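Possible phosphoglycerate mutase GPM2 (Mycobacterium tuberculosis, PDB 2A6P) acts as a broad-specificity phosphatase that hydrolyses phosphate monoesters, including fructose 1,6-bisphosphate in support of gluconeogenesis, and shows negligible phosphoglycerate mutase activity. Local coordinates at the interface of chains A and B. Residues are numbered along the deposited sequence; one frame, centred on the assembly and turned at random. Chains: chain A/B, Possible phosphoglycerate mutase GPM2.

Contact 1: the interface of chains A and B. Residues chain A 173-175, 193, 196-197; chain B 192-194.
B:Leu193 and A:Ala175, which meet across the dimer interface, bury much of this patch, and B:Ala194 adds to it. The backbone of B:Leu193, in strand 190-196, pairs with the chain of A just beyond the 3-10 helix 168-173, forming a parallel beta bridge opposite A:Phe174. The peptide N of B:Leu193 donates to O of A:Arg173 at 2.8 Å, nearly straight (170° at the hydrogen), although the donor stands above the carbonyl plane instead of on a lone pair. Two residues further along chain A, N of A:Ala175 donates to O of the same B:Leu193 at 3.0 Å. Both polar backbone atoms of this leucine are thus satisfied by the partner chain, and two bonds to one residue fix the register of the segments.

Small residues suit the close approach that follows. The methyl of A:Ala175 faces the backbone of B:Ala194, CB to CA 3.8 Å, and its small size suits this close approach of the two backbones. Beyond it, CA of A:Gly197 comes within 3.6 Å of O of B:Ala194, and glycine readily adopts the positive phi (64°) of this turn. B:Gln192 contributes mainly its aliphatic stem: CG lies 3.6 Å from O of A:Arg173, and the chain runs extended past the A:Ala175 backbone. Its terminal amide is modelled too tightly against the alanine methyl for that contact to be trusted.

On the other side of the bridge B:Leu193 points its branched end toward the two-fold axis. Its CG is roughly anti to the backbone N (chi1 -152°), which carries one methyl, CD1, to CD2 of A:Leu196, 4.0 Å away, and the two leucine side chains cross obliquely. Apolar leucines suit a two-fold axis, where a side chain meets its own copy: CD1 of B:Leu193 and CD1 of its twin A:Leu193 face each other tip to tip, 4.4 Å apart.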
ATOM      1  N   ARG A 173      -1.727   2.544   9.964  1.00 14.00           N
ATOM      2  CA  ARG A 173      -1.350   3.270   8.750  1.00 14.13           C
ATOM      3  C   ARG A 173      -1.657   2.569   7.426  1.00 15.21           C
ATOM      4  O   ARG A 173      -1.353   3.113   6.361  1.00 17.82           O
ATOM      5  CB  ARG A 173       0.141   3.592   8.804  1.00 13.19           C
ATOM      6  CG  ARG A 173       0.576   4.261  10.097  1.00 15.81           C
ATOM      7  CD  ARG A 173      -0.132   5.603  10.284  1.00 17.35           C
ATOM      8  NE  ARG A 173       0.354   6.326  11.461  1.00 20.49           N
ATOM      9  CZ  ARG A 173       0.170   7.626  11.662  1.00 21.31           C
ATOM     10  NH1 ARG A 173      -0.492   8.343  10.760  1.00 23.47           N
ATOM     11  NH2 ARG A 173       0.654   8.213  12.751  1.00 20.65           N
ATOM     12  N   PHE A 174      -2.258   1.383   7.481  1.00 13.46           N
ATOM     13  CA  PHE A 174      -2.568   0.639   6.268  1.00 14.01           C
ATOM     14  C   PHE A 174      -4.016   0.177   6.212  1.00 15.00           C
ATOM     15  O   PHE A 174      -4.486  -0.493   7.128  1.00 13.99           O
ATOM     16  CB  PHE A 174      -1.667  -0.595   6.155  1.00 14.82           C
ATOM     17  CG  PHE A 174      -0.206  -0.304   6.355  1.00 17.16           C
ATOM     18  CD1 PHE A 174       0.434  -0.655   7.548  1.00 16.94           C
ATOM     19  CD2 PHE A 174       0.526   0.336   5.364  1.00 18.50           C
ATOM     20  CE1 PHE A 174       1.786  -0.373   7.757  1.00 16.53           C
ATOM     21  CE2 PHE A 174       1.886   0.630   5.555  1.00 21.28           C
ATOM     22  CZ  PHE A 174       2.519   0.273   6.761  1.00 19.99           C
ATOM     23  N   ALA A 175      -4.715   0.520   5.135  1.00 12.29           N
ATOM     24  CA  ALA A 175      -6.109   0.106   4.980  1.00 13.70           C
ATOM     25  C   ALA A 175      -6.146  -1.338   4.481  1.00 13.77           C
ATOM     26  O   ALA A 175      -5.145  -1.857   3.975  1.00 14.54           O
ATOM     27  CB  ALA A 175      -6.827   1.011   3.994  1.00 13.79           C
ATOM     28  N   LEU A 193       6.257  -3.640   0.844  1.00 13.65           N
ATOM     29  CA  LEU A 193       4.821  -3.718   0.537  1.00 14.80           C
ATOM     30  C   LEU A 193       4.725  -3.277  -0.932  1.00 13.74           C
ATOM     31  O   LEU A 193       5.062  -2.128  -1.261  1.00 13.35           O
ATOM     32  CB  LEU A 193       4.013  -2.725   1.400  1.00 14.09           C
ATOM     33  CG  LEU A 193       2.541  -2.989   1.772  1.00 15.44           C
ATOM     34  CD1 LEU A 193       1.797  -1.666   1.802  1.00 14.43           C
ATOM     35  CD2 LEU A 193       1.865  -3.947   0.804  1.00 14.05           C
ATOM     36  N   LEU A 196      -1.475  -2.630  -2.254  1.00 14.40           N
ATOM     37  CA  LEU A 196      -2.404  -2.486  -1.139  1.00 15.76           C
ATOM     38  C   LEU A 196      -3.749  -1.967  -1.636  1.00 16.99           C
ATOM     39  O   LEU A 196      -3.818  -1.185  -2.585  1.00 17.68           O
ATOM     40  CB  LEU A 196      -1.855  -1.515  -0.081  1.00 14.68           C
ATOM     41  CG  LEU A 196      -2.698  -1.400   1.204  1.00 14.90           C
ATOM     42  CD1 LEU A 196      -2.692  -2.733   1.939  1.00 16.33           C
ATOM     43  CD2 LEU A 196      -2.159  -0.302   2.113  1.00 13.24           C
ATOM     44  N   GLY A 197      -4.819  -2.420  -1.000  1.00 18.32           N
ATOM     45  CA  GLY A 197      -6.136  -1.962  -1.382  1.00 21.10           C
ATOM     46  C   GLY A 197      -6.571  -2.342  -2.784  1.00 23.77           C
ATOM     47  O   GLY A 197      -7.406  -1.647  -3.390  1.00 22.22           O
TER
ATOM     48  N   GLN B 192      -3.701   7.557   6.895  1.00 19.06           N
ATOM     49  CA  GLN B 192      -3.408   6.194   6.455  1.00 19.33           C
ATOM     50  C   GLN B 192      -3.176   6.007   4.949  1.00 16.41           C
ATOM     51  O   GLN B 192      -3.636   6.813   4.142  1.00 16.97           O
ATOM     52  CB  GLN B 192      -4.570   5.298   6.954  1.00 18.11           C
ATOM     53  CG  GLN B 192      -4.859   4.019   6.188  1.00 16.77           C
ATOM     54  CD  GLN B 192      -6.080   3.298   6.746  1.00 18.34           C
ATOM     55  OE1 GLN B 192      -6.019   2.699   7.824  1.00 19.44           O
ATOM     56  NE2 GLN B 192      -7.199   3.368   6.026  1.00 15.65           N
ATOM     57  N   LEU B 193      -2.443   4.946   4.597  1.00 14.55           N
ATOM     58  CA  LEU B 193      -2.181   4.600   3.194  1.00 14.66           C
ATOM     59  C   LEU B 193      -3.345   3.681   2.810  1.00 14.08           C
ATOM     60  O   LEU B 193      -3.478   2.597   3.367  1.00 11.92           O
ATOM     61  CB  LEU B 193      -0.854   3.819   3.047  1.00 14.35           C
ATOM     62  CG  LEU B 193      -0.019   3.869   1.747  1.00 14.37           C
ATOM     63  CD1 LEU B 193       0.577   2.513   1.511  1.00 13.09           C
ATOM     64  CD2 LEU B 193      -0.831   4.289   0.542  1.00 12.20           C
ATOM     65  N   ALA B 194      -4.168   4.103   1.854  1.00 14.89           N
ATOM     66  CA  ALA B 194      -5.327   3.310   1.438  1.00 13.26           C
ATOM     67  C   ALA B 194      -5.077   2.401   0.221  1.00 15.25           C
ATOM     68  O   ALA B 194      -5.530   1.252   0.182  1.00 15.19           O
ATOM     69  CB  ALA B 194      -6.507   4.243   1.165  1.00 10.05           C
TER

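Contact 2: the interface of chains A and B. Residues chain A 163-165, 190-193; chain B 172-173.
A:Val164 and A:Val190 close on the side chain of B:Arg173, whose methylenes form the apolar centre. CB of A:Val164 rests 4.0 Å from CB of the arginine, the two side chains sliding past each other in opposite directions. CG1 of A:Val190 lies against one face of the guanidinium, 3.7 Å from CZ, while the carbonyl O of A:Val164 sits over the opposite face. Compact, branched valines suit these flanks, and arginine suits the slot because its stem is greasy and its flat head can bond at its edge. A bend at chi2 (-61°) steers that head along strand 190-196 of chain A.

There NH1 of B:Arg173 donates to O of A:Arg191 at 2.9 Å, meeting a lone pair in the carbonyl plane. A:Arg191 is held from behind: its NE bonds to O of A:Trp163 at 2.7 Å, capping the end of helix 153-163, and its CG covers part of the indole face. The two arginines would probably repel each other mildly.

At the rim the amide of A:Gln165 meets the guanidinium edge, the planes almost perpendicular (88°). As modelled, NE2 points donor to donor at NH1 and NH2, a doubtful arrangement that exchanging the amide O and N would turn into a favourable one. OE1 of A:Gln192 faces O of B:Ser172 at 3.1 Å, equally doubtful; the same exchange would place a donor there. The site plugs each subunit's arginine into its neighbour, helping to hold the homodimer together.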
ATOM      1  N   TRP A 163       5.790  -7.666   8.005  1.00 16.54           N
ATOM      2  CA  TRP A 163       6.554  -8.009   6.812  1.00 18.51           C
ATOM      3  C   TRP A 163       7.560  -6.890   6.555  1.00 18.35           C
ATOM      4  O   TRP A 163       8.729  -7.151   6.249  1.00 18.71           O
ATOM      5  CB  TRP A 163       5.643  -8.161   5.586  1.00 18.95           C
ATOM      6  CG  TRP A 163       6.415  -8.430   4.328  1.00 18.74           C
ATOM      7  CD1 TRP A 163       6.829  -7.512   3.407  1.00 19.46           C
ATOM      8  CD2 TRP A 163       6.915  -9.701   3.881  1.00 19.19           C
ATOM      9  NE1 TRP A 163       7.556  -8.128   2.410  1.00 17.89           N
ATOM     10  CE2 TRP A 163       7.627  -9.470   2.677  1.00 19.10           C
ATOM     11  CE3 TRP A 163       6.837 -11.012   4.382  1.00 19.39           C
ATOM     12  CZ2 TRP A 163       8.250 -10.502   1.963  1.00 17.38           C
ATOM     13  CZ3 TRP A 163       7.459 -12.040   3.672  1.00 19.28           C
ATOM     14  CH2 TRP A 163       8.158 -11.774   2.473  1.00 19.87           C
ATOM     15  N   VAL A 164       7.093  -5.651   6.704  1.00 17.77           N
ATOM     16  CA  VAL A 164       7.927  -4.478   6.489  1.00 19.51           C
ATOM     17  C   VAL A 164       8.732  -4.067   7.722  1.00 19.13           C
ATOM     18  O   VAL A 164       9.294  -2.979   7.771  1.00 19.41           O
ATOM     19  CB  VAL A 164       7.081  -3.281   5.988  1.00 19.68           C
ATOM     20  CG1 VAL A 164       6.506  -3.608   4.622  1.00 19.99           C
ATOM     21  CG2 VAL A 164       5.972  -2.963   6.966  1.00 17.93           C
ATOM     22  N   GLN A 165       8.769  -4.954   8.711  1.00 19.89           N
ATOM     23  CA  GLN A 165       9.536  -4.776   9.947  1.00 19.29           C
ATOM     24  C   GLN A 165       9.310  -3.498  10.743  1.00 19.73           C
ATOM     25  O   GLN A 165      10.255  -2.850  11.185  1.00 20.69           O
ATOM     26  CB  GLN A 165      11.019  -4.960   9.621  1.00 18.94           C
ATOM     27  CG  GLN A 165      11.236  -6.193   8.752  1.00 22.42           C
ATOM     28  CD  GLN A 165      12.678  -6.444   8.380  1.00 23.37           C
ATOM     29  OE1 GLN A 165      13.416  -7.078   9.123  1.00 28.00           O
ATOM     30  NE2 GLN A 165      13.088  -5.949   7.220  1.00 25.20           N
ATOM     31  N   VAL A 190      15.361  -5.689   0.299  1.00 29.27           N
ATOM     32  CA  VAL A 190      14.489  -5.252   1.386  1.00 26.96           C
ATOM     33  C   VAL A 190      13.046  -5.753   1.280  1.00 26.44           C
ATOM     34  O   VAL A 190      12.437  -5.688   0.210  1.00 25.80           O
ATOM     35  CB  VAL A 190      14.458  -3.703   1.475  1.00 27.74           C
ATOM     36  CG1 VAL A 190      13.539  -3.254   2.604  1.00 26.16           C
ATOM     37  CG2 VAL A 190      15.863  -3.162   1.688  1.00 26.24           C
ATOM     38  N   ARG A 191      12.515  -6.263   2.394  1.00 24.19           N
ATOM     39  CA  ARG A 191      11.134  -6.735   2.436  1.00 22.66           C
ATOM     40  C   ARG A 191      10.286  -5.479   2.237  1.00 20.73           C
ATOM     41  O   ARG A 191      10.466  -4.473   2.924  1.00 20.26           O
ATOM     42  CB  ARG A 191      10.841  -7.422   3.778  1.00 23.12           C
ATOM     43  CG  ARG A 191      10.845  -8.941   3.663  1.00 23.88           C
ATOM     44  CD  ARG A 191      11.261  -9.654   4.937  1.00 23.91           C
ATOM     45  NE  ARG A 191      10.502  -9.235   6.114  1.00 24.18           N
ATOM     46  CZ  ARG A 191      10.599  -9.831   7.300  1.00 25.02           C
ATOM     47  NH1 ARG A 191      11.417 -10.873   7.453  1.00 26.20           N
ATOM     48  NH2 ARG A 191       9.897  -9.384   8.334  1.00 21.64           N
ATOM     49  N   GLN A 192       9.363  -5.539   1.287  1.00 18.85           N
ATOM     50  CA  GLN A 192       8.567  -4.366   0.951  1.00 17.20           C
ATOM     51  C   GLN A 192       7.101  -4.653   0.640  1.00 15.64           C
ATOM     52  O   GLN A 192       6.750  -5.765   0.247  1.00 13.27           O
ATOM     53  CB  GLN A 192       9.265  -3.675  -0.250  1.00 17.13           C
ATOM     54  CG  GLN A 192       8.403  -2.841  -1.212  1.00 17.07           C
ATOM     55  CD  GLN A 192       9.224  -2.290  -2.388  1.00 17.12           C
ATOM     56  OE1 GLN A 192      10.029  -1.363  -2.229  1.00 17.43           O
ATOM     57  NE2 GLN A 192       9.036  -2.871  -3.562  1.00 13.69           N
ATOM     58  N   LEU A 193       6.257  -3.640   0.844  1.00 13.65           N
ATOM     59  CA  LEU A 193       4.821  -3.718   0.537  1.00 14.80           C
ATOM     60  C   LEU A 193       4.725  -3.277  -0.932  1.00 13.74           C
ATOM     61  O   LEU A 193       5.062  -2.128  -1.261  1.00 13.35           O
ATOM     62  CB  LEU A 193       4.013  -2.725   1.400  1.00 14.09           C
ATOM     63  CG  LEU A 193       2.541  -2.989   1.772  1.00 15.44           C
ATOM     64  CD1 LEU A 193       1.797  -1.666   1.802  1.00 14.43           C
ATOM     65  CD2 LEU A 193       1.865  -3.947   0.804  1.00 14.05           C
TER
ATOM     66  N   SER B 172      11.793   2.821   1.814  1.00 18.11           N
ATOM     67  CA  SER B 172      12.236   1.572   1.194  1.00 17.68           C
ATOM     68  C   SER B 172      11.185   0.456   1.258  1.00 18.07           C
ATOM     69  O   SER B 172      11.253  -0.520   0.500  1.00 17.15           O
ATOM     70  CB  SER B 172      13.509   1.068   1.888  1.00 18.52           C
ATOM     71  OG  SER B 172      13.260   0.740   3.243  1.00 16.59           O
ATOM     72  N   ARG B 173      10.217   0.615   2.158  1.00 18.18           N
ATOM     73  CA  ARG B 173       9.180  -0.394   2.381  1.00 17.85           C
ATOM     74  C   ARG B 173       7.953  -0.284   1.481  1.00 18.47           C
ATOM     75  O   ARG B 173       7.017  -1.078   1.618  1.00 17.95           O
ATOM     76  CB  ARG B 173       8.720  -0.333   3.848  1.00 18.66           C
ATOM     77  CG  ARG B 173       9.850  -0.413   4.876  1.00 17.09           C
ATOM     78  CD  ARG B 173      10.589  -1.733   4.741  1.00 17.94           C
ATOM     79  NE  ARG B 173      11.656  -1.873   5.727  1.00 16.13           N
ATOM     80  CZ  ARG B 173      12.219  -3.031   6.049  1.00 18.92           C
ATOM     81  NH1 ARG B 173      11.814  -4.150   5.466  1.00 18.15           N
ATOM     82  NH2 ARG B 173      13.188  -3.075   6.952  1.00 18.17           N
TER

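The centres of contacts 1 and 2 lie about 13 Å apart, and A:Leu193 belongs to both. Each uses the 3-10 helix 168-173, or the residues just after it, from one subunit against strand 190-196 of the other. A:Arg173 gives its carbonyl in contact 1; its symmetry copy B:Arg173 gives both carbonyl and side chain in contact 2. Strand pairing and the inserted arginine come from the same short segment and probably reinforce each other in the dimer. The centres of contacts 1 and 2 are about 15 and 22 Å from A:His18, the phosphohistidine residue, so a structural role is likelier.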